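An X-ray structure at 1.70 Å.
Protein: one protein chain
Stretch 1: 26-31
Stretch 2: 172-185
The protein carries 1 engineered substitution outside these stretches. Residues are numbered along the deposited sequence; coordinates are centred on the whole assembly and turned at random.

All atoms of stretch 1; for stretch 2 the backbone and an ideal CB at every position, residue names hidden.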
# COMPACT_ATOMS: atom_id res chain seq x y z
N LEU A 26 -13.17 -0.01 3.31
CA LEU A 26 -11.94 -0.53 3.88
C LEU A 26 -11.35 0.46 4.87
O LEU A 26 -11.48 1.64 4.67
CB LEU A 26 -10.88 -0.81 2.80
CG LEU A 26 -11.20 -2.04 1.88
CD1 LEU A 26 -10.21 -1.90 0.69
CD2 LEU A 26 -11.00 -3.32 2.55
N THR A 27 -10.71 -0.10 5.87
CA THR A 27 -9.95 0.71 6.85
C THR A 27 -8.63 1.24 6.27
O THR A 27 -8.22 2.41 6.52
CB THR A 27 -9.74 -0.06 8.16
OG1 THR A 27 -11.02 -0.52 8.68
CG2 THR A 27 -9.22 0.92 9.21
N LEU A 28 -7.94 0.43 5.49
CA LEU A 28 -6.60 0.77 5.14
C LEU A 28 -6.28 0.15 3.76
O LEU A 28 -6.44 -1.05 3.60
CB LEU A 28 -5.63 0.16 6.17
CG LEU A 28 -4.11 0.05 5.79
CD1 LEU A 28 -3.53 1.46 5.54
CD2 LEU A 28 -3.32 -0.70 6.87
N VAL A 29 -5.80 0.98 2.85
CA VAL A 29 -5.20 0.43 1.63
C VAL A 29 -3.71 0.74 1.61
O VAL A 29 -3.30 1.91 1.74
CB VAL A 29 -5.88 1.07 0.41
CG1 VAL A 29 -5.14 0.74 -0.92
CG2 VAL A 29 -7.40 0.71 0.35
N LEU A 30 -2.93 -0.31 1.38
CA LEU A 30 -1.44 -0.26 1.39
C LEU A 30 -1.01 -0.21 -0.07
O LEU A 30 -1.37 -1.10 -0.87
CB LEU A 30 -0.86 -1.47 2.09
CG LEU A 30 -1.12 -1.38 3.61
CD1 LEU A 30 -1.37 -2.82 4.15
CD2 LEU A 30 0.09 -0.58 4.29
N VAL A 31 -0.30 0.85 -0.41
CA VAL A 31 0.04 1.13 -1.81
C VAL A 31 1.57 1.05 -2.05
O VAL A 31 2.35 1.81 -1.40
CB VAL A 31 -0.41 2.53 -2.21
CG1 VAL A 31 -0.06 2.80 -3.70
CG2 VAL A 31 -1.94 2.75 -1.92
N UNK A 172 6.61 3.40 12.51
CA UNK A 172 5.50 3.89 11.66
C UNK A 172 4.44 2.82 11.37
O UNK A 172 3.21 3.14 11.38
CB UNK A 172 6.06 4.41 10.33
N UNK A 173 4.89 1.58 11.17
CA UNK A 173 4.04 0.41 10.93
C UNK A 173 3.22 0.02 12.21
O UNK A 173 2.08 -0.40 12.15
CB UNK A 173 4.91 -0.77 10.48
N UNK A 174 3.86 0.09 13.38
CA UNK A 174 3.13 -0.23 14.57
C UNK A 174 2.09 0.86 14.87
O UNK A 174 0.97 0.54 15.34
CB UNK A 174 4.09 -0.41 15.75
N UNK A 175 2.45 2.12 14.63
CA UNK A 175 1.52 3.25 14.85
C UNK A 175 0.29 3.11 13.92
O UNK A 175 -0.85 3.49 14.25
CB UNK A 175 2.23 4.58 14.60
N UNK A 176 0.58 2.61 12.73
CA UNK A 176 -0.48 2.38 11.76
C UNK A 176 -1.37 1.29 12.26
O UNK A 176 -2.63 1.45 12.23
CB UNK A 176 0.08 2.03 10.38
N UNK A 177 -0.77 0.19 12.71
CA UNK A 177 -1.48 -0.96 13.30
C UNK A 177 -2.43 -0.50 14.42
O UNK A 177 -3.58 -0.95 14.52
CB UNK A 177 -0.48 -1.98 13.85
N UNK A 178 -1.92 0.39 15.25
CA UNK A 178 -2.66 0.90 16.41
C UNK A 178 -3.82 1.74 15.94
O UNK A 178 -4.93 1.64 16.51
CB UNK A 178 -1.75 1.72 17.33
N UNK A 179 -3.54 2.58 14.95
CA UNK A 179 -4.55 3.45 14.31
C UNK A 179 -5.70 2.67 13.65
O UNK A 179 -6.87 3.08 13.75
CB UNK A 179 -3.87 4.33 13.26
N UNK A 180 -5.36 1.56 12.98
CA UNK A 180 -6.36 0.68 12.40
C UNK A 180 -7.20 0.01 13.51
O UNK A 180 -8.45 -0.02 13.43
CB UNK A 180 -5.69 -0.38 11.52
N UNK A 181 -6.52 -0.52 14.54
CA UNK A 181 -7.20 -1.05 15.73
C UNK A 181 -8.17 -0.01 16.34
O UNK A 181 -9.30 -0.33 16.68
CB UNK A 181 -6.17 -1.48 16.77
N UNK A 182 -7.70 1.22 16.46
CA UNK A 182 -8.47 2.33 17.03
C UNK A 182 -9.70 2.67 16.18
O UNK A 182 -10.78 2.98 16.69
CB UNK A 182 -7.58 3.57 17.17
N UNK A 183 -9.54 2.64 14.86
CA UNK A 183 -10.67 2.91 13.97
C UNK A 183 -11.69 1.78 14.03
O UNK A 183 -12.89 2.04 14.15
CB UNK A 183 -10.19 3.11 12.53
N UNK A 184 -11.23 0.54 13.90
CA UNK A 184 -12.10 -0.62 13.87
C UNK A 184 -12.78 -0.78 15.24
O UNK A 184 -13.87 -1.32 15.35
CB UNK A 184 -11.31 -1.88 13.50
N UNK A 185 -12.15 -0.25 16.28
CA UNK A 185 -12.75 -0.29 17.62
C UNK A 185 -13.78 0.81 17.85
O UNK A 185 -14.78 0.60 18.55
CB UNK A 185 -11.65 -0.18 18.68

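The helix 172-185 runs nearly antiparallel to strand 28-31, at 154° between N-to-C directions, with axes 11.1 Å apart at closest approach. Stretch 1 offers the methyls of Leu28 and Leu30, then the methyl and hydroxyl of Thr27.

At 172 the ideal CB is out of reach, so stretch 1 sets no preference; the phi of -62° permits proline, and Pro172 is deposited.

At 173 CA-to-CB points sideways and nothing of stretch 1 lies within 5.5 Å of the ideal CB. Only a long side chain could reach Leu30, so a large apolar or aromatic residue would suit. It is Trp173: with chi1 at -70° (m), its ring swings nearer, and CZ3 lies 4.1 Å from Leu30 CD2.

Positions 174 and 175 are out of reach, so most helix-compatible side chains, polar or small, would do; they hold Gln174 and Ala175.

At 176 CA-to-CB points toward the strand, yet the ideal CB still has no neighbour within 5.5 Å. Leucine, isoleucine or methionine could span the space to the methyls. Leu176 (t, p) places CD2 3.9 Å from Leu28 CD2 and 4.2 Å from Leu30 CD2, bridging the two strand residues.

At 177 CA-to-CB points away, so stretch 1 sets no preference; the helical phi/psi of -52/-44 suits many residues, and Gly177 is deposited. Position 178 is out of reach and 179 points sideways, leaving polar residues possible. They are Asp178, which accepts a hydrogen bond from Gln174 (NE2 to OD1, 3.2 Å), and Arg179.

At 180 the backbones come closest, with CA of Thr27 6.6 Å from CA of this residue. The ideal CB is 4.4 Å from Thr27 CG2 and 5.2 Å from Leu28 CD2, favouring a compact apolar side chain such as alanine or valine. Val180 uses both branches: CG1 is 4.0 Å from Thr27 CG2, CG2 4.0 Å from Leu28 CD2.

Position 181 points away and 182 is out of reach, so polar or charged side chains would suit both. Arg181 NH1 forms a salt bridge with Asp178 OD1 (2.9 Å); Glu182 OE2 does so with Arg179 NH1 (2.7 Å).

At 183 the ideal CB points toward stretch 1, 4.1 Å from Thr27 CG2, so several apolar residues would fit. Leu183 places CD1 4.0 Å from Thr27 CG2.

At 184 CA-to-CB is sideways, with Thr27 OG1 5.0 Å from the ideal CB. A flexible polar chain could reach this hydroxyl. Arg184 curls back (chi3 70°), and its NH1 donates to Thr27 OG1 at 3.0 Å and 148°, near the guanidinium plane.

Position 185, out of reach, would accept many residues; it is Gly185.

Stretch 2 172-185: PWQALGDRVRELRG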
# COMPACT_ATOMS: atom_id res chain seq x y z
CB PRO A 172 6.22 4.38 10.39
CG PRO A 172 7.66 4.69 10.90
CD PRO A 172 7.91 3.57 11.81
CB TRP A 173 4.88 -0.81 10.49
CG TRP A 173 5.46 -0.68 9.13
CD1 TRP A 173 6.65 -0.09 8.77
CD2 TRP A 173 4.85 -1.15 7.91
NE1 TRP A 173 6.82 -0.15 7.39
CE2 TRP A 173 5.75 -0.82 6.84
CE3 TRP A 173 3.65 -1.84 7.62
CZ2 TRP A 173 5.46 -1.10 5.48
CZ3 TRP A 173 3.36 -2.14 6.23
CH2 TRP A 173 4.27 -1.78 5.21
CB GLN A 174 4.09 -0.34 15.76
CG GLN A 174 3.36 -0.74 17.01
CD GLN A 174 2.83 -2.13 17.00
OE1 GLN A 174 3.56 -3.11 16.78
NE2 GLN A 174 1.53 -2.26 17.25
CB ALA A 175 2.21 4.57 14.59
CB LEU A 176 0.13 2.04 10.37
CG LEU A 176 -0.93 1.80 9.31
CD1 LEU A 176 -1.87 2.97 9.11
CD2 LEU A 176 -0.23 1.42 7.99
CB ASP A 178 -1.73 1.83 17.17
CG ASP A 178 -0.70 1.08 17.97
OD1 ASP A 178 -0.77 -0.19 18.12
OD2 ASP A 178 0.20 1.72 18.51
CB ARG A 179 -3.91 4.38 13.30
CG ARG A 179 -4.94 5.33 12.64
CD ARG A 179 -5.62 6.28 13.65
NE ARG A 179 -6.54 7.17 12.98
CZ ARG A 179 -7.72 7.55 13.51
NH1 ARG A 179 -8.09 7.12 14.71
NH2 ARG A 179 -8.51 8.35 12.81
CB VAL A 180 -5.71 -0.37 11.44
CG1 VAL A 180 -6.67 -1.52 11.10
CG2 VAL A 180 -5.22 0.33 10.21
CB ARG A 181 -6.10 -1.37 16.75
CG ARG A 181 -6.46 -2.27 17.91
CD ARG A 181 -5.17 -2.97 18.48
NE ARG A 181 -4.48 -3.71 17.41
CZ ARG A 181 -3.26 -3.44 16.89
NH1 ARG A 181 -2.47 -2.45 17.34
NH2 ARG A 181 -2.81 -4.20 15.89
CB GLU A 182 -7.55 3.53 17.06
CG GLU A 182 -8.14 4.84 17.50
CD GLU A 182 -7.08 5.94 17.63
OE1 GLU A 182 -6.96 6.52 18.74
OE2 GLU A 182 -6.37 6.25 16.65
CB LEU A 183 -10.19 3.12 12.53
CG LEU A 183 -9.66 4.51 12.23
CD1 LEU A 183 -8.86 4.48 10.91
CD2 LEU A 183 -10.78 5.59 12.22
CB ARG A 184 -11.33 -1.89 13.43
CG ARG A 184 -10.80 -1.79 11.98
CD ARG A 184 -10.13 -3.05 11.46
NE ARG A 184 -11.06 -4.15 11.22
CZ ARG A 184 -11.98 -4.19 10.24
NH1 ARG A 184 -12.15 -3.16 9.38
NH2 ARG A 184 -12.74 -5.28 10.13
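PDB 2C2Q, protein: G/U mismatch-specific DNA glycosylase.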